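Local coordinates for N-alpha-acetyltransferase 35, NatC auxiliary subunit (Saccharomyces cerevisiae, PDB 6YGA), which serves as the auxiliary subunit of the NatC N-terminal acetyltransferase, which acetylates the N-terminal methionine of the L-A virus Gag protein, at residues Q649-G654 against E669-Y674; K327-N330 against Q334-V337; Y474-L479 against K543-T548. One frame throughout, in Å; residues are numbered along the deposited sequence.

Contact 1 of 3, residues Q649-G654 against E669-Y674; sequences QGIKGG and ELSLEY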
loop_
_atom_site.group_PDB
_atom_site.type_symbol
_atom_site.label_atom_id
_atom_site.label_comp_id
_atom_site.label_asym_id
_atom_site.label_seq_id
_atom_site.Cartn_x
_atom_site.Cartn_y
_atom_site.Cartn_z
ATOM N N GLN B 649 16.591 28.590 9.822
ATOM C CA GLN B 649 16.727 29.555 10.912
ATOM C C GLN B 649 15.362 29.938 11.474
ATOM O O GLN B 649 15.177 30.012 12.694
ATOM C CB GLN B 649 17.472 30.804 10.435
ATOM C CG GLN B 649 18.791 30.542 9.723
ATOM C CD GLN B 649 19.821 29.859 10.599
ATOM O OE1 GLN B 649 19.715 29.856 11.825
ATOM N NE2 GLN B 649 20.832 29.276 9.966
ATOM N N GLY B 650 14.393 30.190 10.590
ATOM C CA GLY B 650 13.064 30.551 11.051
ATOM C C GLY B 650 12.411 29.448 11.859
ATOM O O GLY B 650 11.746 29.710 12.864
ATOM N N ILE B 651 12.604 28.197 11.434
ATOM C CA ILE B 651 12.073 27.061 12.184
ATOM C C ILE B 651 12.707 26.992 13.568
ATOM O O ILE B 651 12.020 26.757 14.569
ATOM C CB ILE B 651 12.283 25.756 11.393
ATOM C CG1 ILE B 651 11.458 25.768 10.106
ATOM C CG2 ILE B 651 11.905 24.551 12.232
ATOM C CD1 ILE B 651 11.696 24.559 9.228
ATOM N N LYS B 652 14.022 27.203 13.654
ATOM C CA LYS B 652 14.679 27.154 14.958
ATOM C C LYS B 652 14.266 28.329 15.833
ATOM O O LYS B 652 14.116 28.180 17.051
ATOM C CB LYS B 652 16.198 27.131 14.790
ATOM C CG LYS B 652 16.726 25.982 13.955
ATOM C CD LYS B 652 18.220 26.125 13.725
ATOM C CE LYS B 652 18.730 25.097 12.734
ATOM N NZ LYS B 652 20.188 25.263 12.494
ATOM N N GLY B 653 14.084 29.509 15.236
ATOM C CA GLY B 653 13.778 30.690 16.025
ATOM C C GLY B 653 12.368 30.706 16.575
ATOM O O GLY B 653 12.120 31.289 17.636
ATOM N N GLY B 654 11.428 30.077 15.877
ATOM C CA GLY B 654 10.036 30.089 16.284
ATOM C C GLY B 654 9.206 31.047 15.450
ATOM O O GLY B 654 9.689 31.724 14.538
ATOM N N GLU B 669 11.922 19.068 14.758
ATOM C CA GLU B 669 13.046 18.232 14.350
ATOM C C GLU B 669 12.819 17.625 12.967
ATOM O O GLU B 669 13.734 17.602 12.134
ATOM C CB GLU B 669 13.288 17.129 15.384
ATOM C CG GLU B 669 13.508 17.605 16.818
ATOM C CD GLU B 669 12.241 17.564 17.654
ATOM O OE1 GLU B 669 11.190 18.034 17.171
ATOM O OE2 GLU B 669 12.295 17.057 18.795
ATOM N N LEU B 670 11.606 17.132 12.701
ATOM C CA LEU B 670 11.336 16.484 11.419
ATOM C C LEU B 670 11.397 17.479 10.267
ATOM O O LEU B 670 11.875 17.143 9.177
ATOM C CB LEU B 670 9.976 15.782 11.453
ATOM C CG LEU B 670 9.853 14.560 12.372
ATOM C CD1 LEU B 670 8.395 14.217 12.663
ATOM C CD2 LEU B 670 10.566 13.358 11.775
ATOM N N SER B 671 10.924 18.709 10.481
ATOM C CA SER B 671 10.980 19.699 9.410
ATOM C C SER B 671 12.416 20.130 9.136
ATOM O O SER B 671 12.790 20.362 7.981
ATOM C CB SER B 671 10.100 20.904 9.745
ATOM O OG SER B 671 10.563 21.580 10.900
ATOM N N LEU B 672 13.236 20.240 10.184
ATOM C CA LEU B 672 14.655 20.514 9.981
ATOM C C LEU B 672 15.319 19.379 9.215
ATOM O O LEU B 672 16.101 19.612 8.285
ATOM C CB LEU B 672 15.348 20.732 11.326
ATOM C CG LEU B 672 15.025 22.040 12.050
ATOM C CD1 LEU B 672 15.670 22.063 13.426
ATOM C CD2 LEU B 672 15.479 23.234 11.223
ATOM N N GLU B 673 15.012 18.137 9.595
ATOM C CA GLU B 673 15.582 16.982 8.910
ATOM C C GLU B 673 15.183 16.967 7.441
ATOM O O GLU B 673 15.986 16.607 6.574
ATOM C CB GLU B 673 15.138 15.699 9.615
ATOM C CG GLU B 673 15.631 14.413 8.975
ATOM C CD GLU B 673 15.139 13.175 9.708
ATOM O OE1 GLU B 673 14.664 13.310 10.857
ATOM O OE2 GLU B 673 15.219 12.069 9.131
ATOM N N TYR B 674 13.948 17.371 7.143
ATOM C CA TYR B 674 13.498 17.443 5.756
ATOM C C TYR B 674 14.316 18.454 4.956
ATOM O O TYR B 674 14.849 18.130 3.888
ATOM C CB TYR B 674 12.013 17.798 5.711
ATOM C CG TYR B 674 11.540 18.254 4.352
ATOM C CD1 TYR B 674 11.360 17.343 3.321
ATOM C CD2 TYR B 674 11.271 19.592 4.099
ATOM C CE1 TYR B 674 10.930 17.746 2.077
ATOM C CE2 TYR B 674 10.838 20.008 2.854
ATOM C CZ TYR B 674 10.669 19.077 1.848
ATOM O OH TYR B 674 10.237 19.476 0.605
#
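Ile651 lays its CG2 methyl against both side chains that helix 668-701 presents here, 3.5 Å from Ser671 OG and 3.9 Å from Leu672 CD2. Its CG2 branch lies anti to the backbone N, while CG1 runs out beside that N (chi1 -66°), and the two branches straddle the serine: CD1 approaches Ser671 OG from the other branch at 3.6 Å. The side chains of Ile651 and Leu672 run alongside in opposite senses, methyl against methyl. Leu672 is then bordered by Lys652, whose extended chain lies nearly perpendicular to it; CE stands 4.0 Å from Leu672 CD2, so the aliphatic part of the lysine borders the contact on its exposed side. The serine hydroxyl faces hydrocarbon from Ile651 but turns to the carbonyl oxygen of Gln668, its strongest partner, with that of Val667, just before the helix, also within bonding range; the single proton is shared between them. Ile651 is further enclosed by Thr664, Gln668 and Tyr675. The two helical pieces run antiparallel at 168° with axes 10.2 Å apart, and Ile651 faces Leu672 with CA atoms 7.4 Å apart. Gly654, with positive phi, takes the chain out of helix 619-653. This is the connected end of an antiparallel helical hairpin, consistent with the TPR-like helical region in which both helices lie.

Contact 2 of 3, residues K327-N330 against Q334-V337; sequences KFFN and QRHV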
loop_
_atom_site.group_PDB
_atom_site.type_symbol
_atom_site.label_atom_id
_atom_site.label_comp_id
_atom_site.label_asym_id
_atom_site.label_seq_id
_atom_site.Cartn_x
_atom_site.Cartn_y
_atom_site.Cartn_z
ATOM N N LYS B 327 1.788 17.353 7.558
ATOM C CA LYS B 327 2.691 17.376 6.412
ATOM C C LYS B 327 4.001 16.661 6.706
ATOM O O LYS B 327 4.667 16.195 5.777
ATOM C CB LYS B 327 2.968 18.817 5.981
ATOM C CG LYS B 327 1.796 19.490 5.293
ATOM C CD LYS B 327 1.825 19.276 3.784
ATOM C CE LYS B 327 2.955 20.067 3.138
ATOM N NZ LYS B 327 2.959 19.966 1.650
ATOM N N PHE B 328 4.384 16.554 7.981
ATOM C CA PHE B 328 5.714 16.088 8.340
ATOM C C PHE B 328 5.754 14.835 9.206
ATOM O O PHE B 328 6.787 14.159 9.213
ATOM C CB PHE B 328 6.489 17.197 9.070
ATOM C CG PHE B 328 6.985 18.294 8.168
ATOM C CD1 PHE B 328 8.178 18.152 7.476
ATOM C CD2 PHE B 328 6.266 19.470 8.019
ATOM C CE1 PHE B 328 8.644 19.161 6.648
ATOM C CE2 PHE B 328 6.727 20.484 7.192
ATOM C CZ PHE B 328 7.919 20.328 6.506
ATOM N N PHE B 329 4.680 14.500 9.930
ATOM C CA PHE B 329 4.786 13.409 10.897
ATOM C C PHE B 329 5.003 12.065 10.217
ATOM O O PHE B 329 5.600 11.160 10.810
ATOM C CB PHE B 329 3.544 13.358 11.792
ATOM C CG PHE B 329 2.477 12.409 11.312
ATOM C CD1 PHE B 329 1.618 12.776 10.292
ATOM C CD2 PHE B 329 2.322 11.158 11.896
ATOM C CE1 PHE B 329 0.630 11.911 9.848
ATOM C CE2 PHE B 329 1.338 10.286 11.458
ATOM C CZ PHE B 329 0.488 10.664 10.433
ATOM N N ASN B 330 4.545 11.921 8.974
ATOM C CA ASN B 330 4.607 10.660 8.245
ATOM C C ASN B 330 5.333 10.823 6.915
ATOM O O ASN B 330 5.113 10.041 5.987
ATOM C CB ASN B 330 3.191 10.119 8.026
ATOM C CG ASN B 330 3.167 8.651 7.646
ATOM O OD1 ASN B 330 4.021 7.875 8.070
ATOM N ND2 ASN B 330 2.193 8.267 6.828
ATOM N N GLN B 334 7.916 6.012 6.572
ATOM C CA GLN B 334 6.584 5.500 6.860
ATOM C C GLN B 334 6.473 5.088 8.324
ATOM O O GLN B 334 7.268 4.282 8.814
ATOM C CB GLN B 334 6.271 4.317 5.944
ATOM C CG GLN B 334 4.869 3.755 6.106
ATOM C CD GLN B 334 4.488 2.809 4.983
ATOM O OE1 GLN B 334 4.745 3.084 3.811
ATOM N NE2 GLN B 334 3.878 1.685 5.338
ATOM N N ARG B 335 5.484 5.644 9.018
ATOM C CA ARG B 335 5.284 5.351 10.429
ATOM C C ARG B 335 4.685 3.960 10.616
ATOM O O ARG B 335 4.116 3.366 9.696
ATOM C CB ARG B 335 4.369 6.394 11.075
ATOM C CG ARG B 335 4.963 7.790 11.173
ATOM C CD ARG B 335 6.074 7.854 12.210
ATOM N NE ARG B 335 6.592 9.211 12.368
ATOM C CZ ARG B 335 7.521 9.559 13.254
ATOM N NH1 ARG B 335 8.040 8.648 14.069
ATOM N NH2 ARG B 335 7.932 10.817 13.326
ATOM N N HIS B 336 4.819 3.445 11.839
ATOM C CA HIS B 336 4.224 2.166 12.193
ATOM C C HIS B 336 2.721 2.196 11.929
ATOM O O HIS B 336 2.064 3.230 12.087
ATOM C CB HIS B 336 4.514 1.854 13.664
ATOM C CG HIS B 336 4.256 0.432 14.049
ATOM N ND1 HIS B 336 2.994 -0.047 14.325
ATOM C CD2 HIS B 336 5.102 -0.614 14.217
ATOM C CE1 HIS B 336 3.071 -1.328 14.641
ATOM N NE2 HIS B 336 4.338 -1.696 14.582
ATOM N N VAL B 337 2.178 1.052 11.504
ATOM C CA VAL B 337 0.783 1.010 11.070
ATOM C C VAL B 337 -0.160 1.329 12.227
ATOM O O VAL B 337 -1.195 1.979 12.036
ATOM C CB VAL B 337 0.463 -0.353 10.422
ATOM C CG1 VAL B 337 0.700 -1.499 11.400
ATOM C CG2 VAL B 337 -0.966 -0.380 9.887
#
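Arg335 and the backbone carbonyl of Phe329 make the shortest bond of the contact, NE to O at 2.7 Å. The N-H points straight at the oxygen (178°), which lies in the guanidinium plane and receives the donor almost in line with its C=O bond. A second bond joins the same two arms of the loop: Asn330 OD1 accepts the backbone N of Arg335 at 2.8 Å, again nearly end-on to the carbonyl. Asn330 can do this because CG stands anti to its backbone N (chi1 -163°), which carries the amide across the turn; OD1 also rests 3.2 Å from Arg335 CG. The arginine chain bends at chi2 and brings the NE edge of the guanidinium up to Phe329 O. The Asn330 amide and the guanidinium are turned 25° from one another. The Phe329 ring has Asn330 CB above its centre, 3.5 Å from the plane, with Arg335 CG approaching obliquely.

In the next shell, Asp306 forms a salt bridge with Arg335 NH1 and accepts the backbone N of His336, so one carboxylate fixes both the guanidinium and the start of the following helix. Asn330 ND2 is held by the carbonyl oxygen of Cys402. The turn thus links helix 319-328 to helix 337-347, with helix 298-311 packed beside it, helix 668-701 touching Phe328 and Arg335, and Phe142 of the N-alpha-acetyltransferase 30 chain resting on Gln334.

Contact 3 of 3, residues Y474-L479 against K543-T548; sequences YLSHHL and KEINIT. With EDO (1,2-ethanediol), chain C; EDO (1,2-ethanediol), chain D.
Apolar packing comes first: Ile545 puts its CD1 between two residues of helix 465-506, 3.7 Å from Leu479 CD2 and equally close to Ser476 CB. With CG1 anti to the backbone N (chi1 -167°), the ethyl arm is carried out to the facing helix, where CG1 also meets the carbonyl oxygen of Ser476. Leu479 comes at a slant to Ile545, overlapping the arm through CD2, CG and CB. One turn on, Thr548 adds its CG2 methyl, 3.4 Å from Ser476 OG. Small Ser476 sits directly opposite Ile545, their CA atoms 6.3 Å apart, and the axes approach to 9.3 Å in an antiparallel crossing of -158°.

Most polar groups near the seam serve their own helices or turn away from it. Ser476 OG is hydrogen-bonded to the carbonyl oxygen of Val472; the oxygen that meets the threonine methyl is thus already bonded within its own helix. Asn546 ND2, bonded to Leu542 O, also reaches Glu480 OE2 weakly. On the flank of helix 511-564, two ethanediol molecules, probably from the crystallisation liquor, gather at Glu544. Both donate through O2 to Glu544 OE2, at 2.7 Å for chain C and 2.5 Å for chain D. The chain C diol also pairs its O1 with Thr548 OG1 at 2.6 Å, spanning one turn of the helix.

Outside the pair, Leu479 and Leu475 reach helix 433-456, while Ile547 packs against helix 619-653. Between these two segments the seam is chiefly hydrocarbon packing, and Thr548 divides its two branches accordingly: methyl to the neighbouring helix, hydroxyl to the polar flank.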
loop_
_atom_site.group_PDB
_atom_site.type_symbol
_atom_site.label_atom_id
_atom_site.label_comp_id
_atom_site.label_asym_id
_atom_site.label_seq_id
_atom_site.Cartn_x
_atom_site.Cartn_y
_atom_site.Cartn_z
ATOM N N TYR B 474 5.657 24.837 -14.015
ATOM C CA TYR B 474 4.500 25.584 -14.495
ATOM C C TYR B 474 3.453 25.748 -13.395
ATOM O O TYR B 474 2.928 26.847 -13.185
ATOM C CB TYR B 474 3.922 24.871 -15.719
ATOM C CG TYR B 474 2.535 25.296 -16.134
ATOM C CD1 TYR B 474 2.340 26.411 -16.943
ATOM C CD2 TYR B 474 1.424 24.563 -15.743
ATOM C CE1 TYR B 474 1.069 26.793 -17.335
ATOM C CE2 TYR B 474 0.152 24.935 -16.126
ATOM C CZ TYR B 474 -0.021 26.050 -16.922
ATOM O OH TYR B 474 -1.288 26.423 -17.306
ATOM N N LEU B 475 3.149 24.666 -12.671
ATOM C CA LEU B 475 2.203 24.766 -11.560
ATOM C C LEU B 475 2.736 25.668 -10.453
ATOM O O LEU B 475 1.994 26.495 -9.908
ATOM C CB LEU B 475 1.888 23.379 -10.998
ATOM C CG LEU B 475 1.115 22.388 -11.864
ATOM C CD1 LEU B 475 0.832 21.129 -11.057
ATOM C CD2 LEU B 475 -0.174 23.007 -12.392
ATOM N N SER B 476 4.015 25.515 -10.098
ATOM C CA SER B 476 4.607 26.335 -9.045
ATOM C C SER B 476 4.624 27.811 -9.419
ATOM O O SER B 476 4.508 28.675 -8.543
ATOM C CB SER B 476 6.030 25.862 -8.744
ATOM O OG SER B 476 6.059 24.486 -8.411
ATOM N N HIS B 477 4.786 28.121 -10.707
ATOM C CA HIS B 477 4.751 29.516 -11.129
ATOM C C HIS B 477 3.371 30.112 -10.894
ATOM O O HIS B 477 3.250 31.250 -10.430
ATOM C CB HIS B 477 5.156 29.633 -12.601
ATOM C CG HIS B 477 5.186 31.041 -13.117
ATOM N ND1 HIS B 477 4.104 31.628 -13.737
ATOM C CD2 HIS B 477 6.171 31.971 -13.117
ATOM C CE1 HIS B 477 4.419 32.862 -14.092
ATOM N NE2 HIS B 477 5.667 33.094 -13.727
ATOM N N HIS B 478 2.315 29.346 -11.186
ATOM C CA HIS B 478 0.961 29.827 -10.933
ATOM C C HIS B 478 0.678 29.933 -9.439
ATOM O O HIS B 478 -0.021 30.854 -8.998
ATOM C CB HIS B 478 -0.062 28.913 -11.608
ATOM C CG HIS B 478 -0.214 29.161 -13.075
ATOM N ND1 HIS B 478 -1.228 29.936 -13.596
ATOM C CD2 HIS B 478 0.519 28.741 -14.134
ATOM C CE1 HIS B 478 -1.114 29.981 -14.911
ATOM N NE2 HIS B 478 -0.062 29.265 -15.263
ATOM N N LEU B 479 1.207 29.001 -8.643
ATOM C CA LEU B 479 1.007 29.083 -7.200
ATOM C C LEU B 479 1.736 30.284 -6.610
ATOM O O LEU B 479 1.209 30.958 -5.717
ATOM C CB LEU B 479 1.464 27.789 -6.526
ATOM C CG LEU B 479 1.270 27.743 -5.009
ATOM C CD1 LEU B 479 -0.152 28.132 -4.632
ATOM C CD2 LEU B 479 1.601 26.363 -4.475
ATOM N N LYS B 543 8.575 31.532 0.016
ATOM C CA LYS B 543 9.939 31.010 0.023
ATOM C C LYS B 543 9.964 29.521 -0.302
ATOM O O LYS B 543 10.861 29.052 -1.013
ATOM C CB LYS B 543 10.605 31.271 1.373
ATOM C CG LYS B 543 11.510 32.485 1.384
ATOM C CD LYS B 543 12.619 32.346 2.414
ATOM C CE LYS B 543 13.674 33.419 2.213
ATOM N NZ LYS B 543 14.272 33.353 0.849
ATOM N N GLU B 544 8.994 28.760 0.209
ATOM C CA GLU B 544 8.976 27.330 -0.074
ATOM C C GLU B 544 8.635 27.056 -1.532
ATOM O O GLU B 544 9.257 26.196 -2.166
ATOM C CB GLU B 544 7.992 26.611 0.845
ATOM C CG GLU B 544 7.896 25.124 0.546
ATOM C CD GLU B 544 7.183 24.342 1.627
ATOM O OE1 GLU B 544 6.005 24.648 1.907
ATOM O OE2 GLU B 544 7.804 23.420 2.196
ATOM N N ILE B 545 7.655 27.776 -2.084
ATOM C CA ILE B 545 7.255 27.514 -3.463
ATOM C C ILE B 545 8.337 27.970 -4.435
ATOM O O ILE B 545 8.500 27.382 -5.511
ATOM C CB ILE B 545 5.894 28.169 -3.771
ATOM C CG1 ILE B 545 5.338 27.636 -5.091
ATOM C CG2 ILE B 545 6.011 29.682 -3.832
ATOM C CD1 ILE B 545 5.204 26.122 -5.120
ATOM N N ASN B 546 9.097 29.009 -4.080
ATOM C CA ASN B 546 10.207 29.422 -4.930
ATOM C C ASN B 546 11.337 28.401 -4.908
ATOM O O ASN B 546 12.047 28.242 -5.908
ATOM C CB ASN B 546 10.715 30.800 -4.509
ATOM C CG ASN B 546 9.969 31.928 -5.196
ATOM O OD1 ASN B 546 10.119 32.139 -6.401
ATOM N ND2 ASN B 546 9.165 32.659 -4.435
ATOM N N ILE B 547 11.513 27.696 -3.788
ATOM C CA ILE B 547 12.479 26.604 -3.750
ATOM C C ILE B 547 12.031 25.478 -4.670
ATOM O O ILE B 547 12.820 24.950 -5.463
ATOM C CB ILE B 547 12.680 26.113 -2.306
ATOM C CG1 ILE B 547 13.416 27.171 -1.489
ATOM C CG2 ILE B 547 13.447 24.801 -2.283
ATOM C CD1 ILE B 547 13.492 26.845 -0.019
ATOM N N THR B 548 10.749 25.110 -4.591
ATOM C CA THR B 548 10.204 24.097 -5.490
ATOM C C THR B 548 10.350 24.527 -6.942
ATOM O O THR B 548 10.765 23.739 -7.799
ATOM C CB THR B 548 8.733 23.834 -5.163
ATOM O OG1 THR B 548 8.626 23.232 -3.869
ATOM C CG2 THR B 548 8.109 22.907 -6.199
HETATM C C1 EDO C . 10.458 22.849 -1.434
HETATM O O1 EDO C . 9.986 21.781 -2.269
HETATM C C2 EDO C . 10.189 22.539 0.032
HETATM O O2 EDO C . 8.865 22.021 0.196
HETATM C C1 EDO D . 6.451 19.058 3.419
HETATM O O1 EDO D . 6.246 17.906 2.594
HETATM C C2 EDO D . 6.633 20.287 2.536
HETATM O O2 EDO D . 6.732 21.459 3.355
#

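Overall arrangement
From the N terminus, contact 2 comes first and closes the tight turn after helix 319-328, only three residues separating its segments. Contact 3 follows as a long closure, joining helices 465-506 and 511-564 across 63 mostly helical residues, and contact 1 closes last, over the 14-residue connection between helices 619-653 and 668-701. The three are in series, none nested or crossing. Contacts 1 and 2 nevertheless touch: Phe328 packs on Ser671 and Tyr674, and Leu670 on Arg335, bringing helix 668-701 onto the earlier turn. Contact 3 touches neither directly, but Glu544 reaches Tyr675 of helix 668-701 through a weak hydrogen bond, and ethanediol also bonds Lys331 and Tyr674.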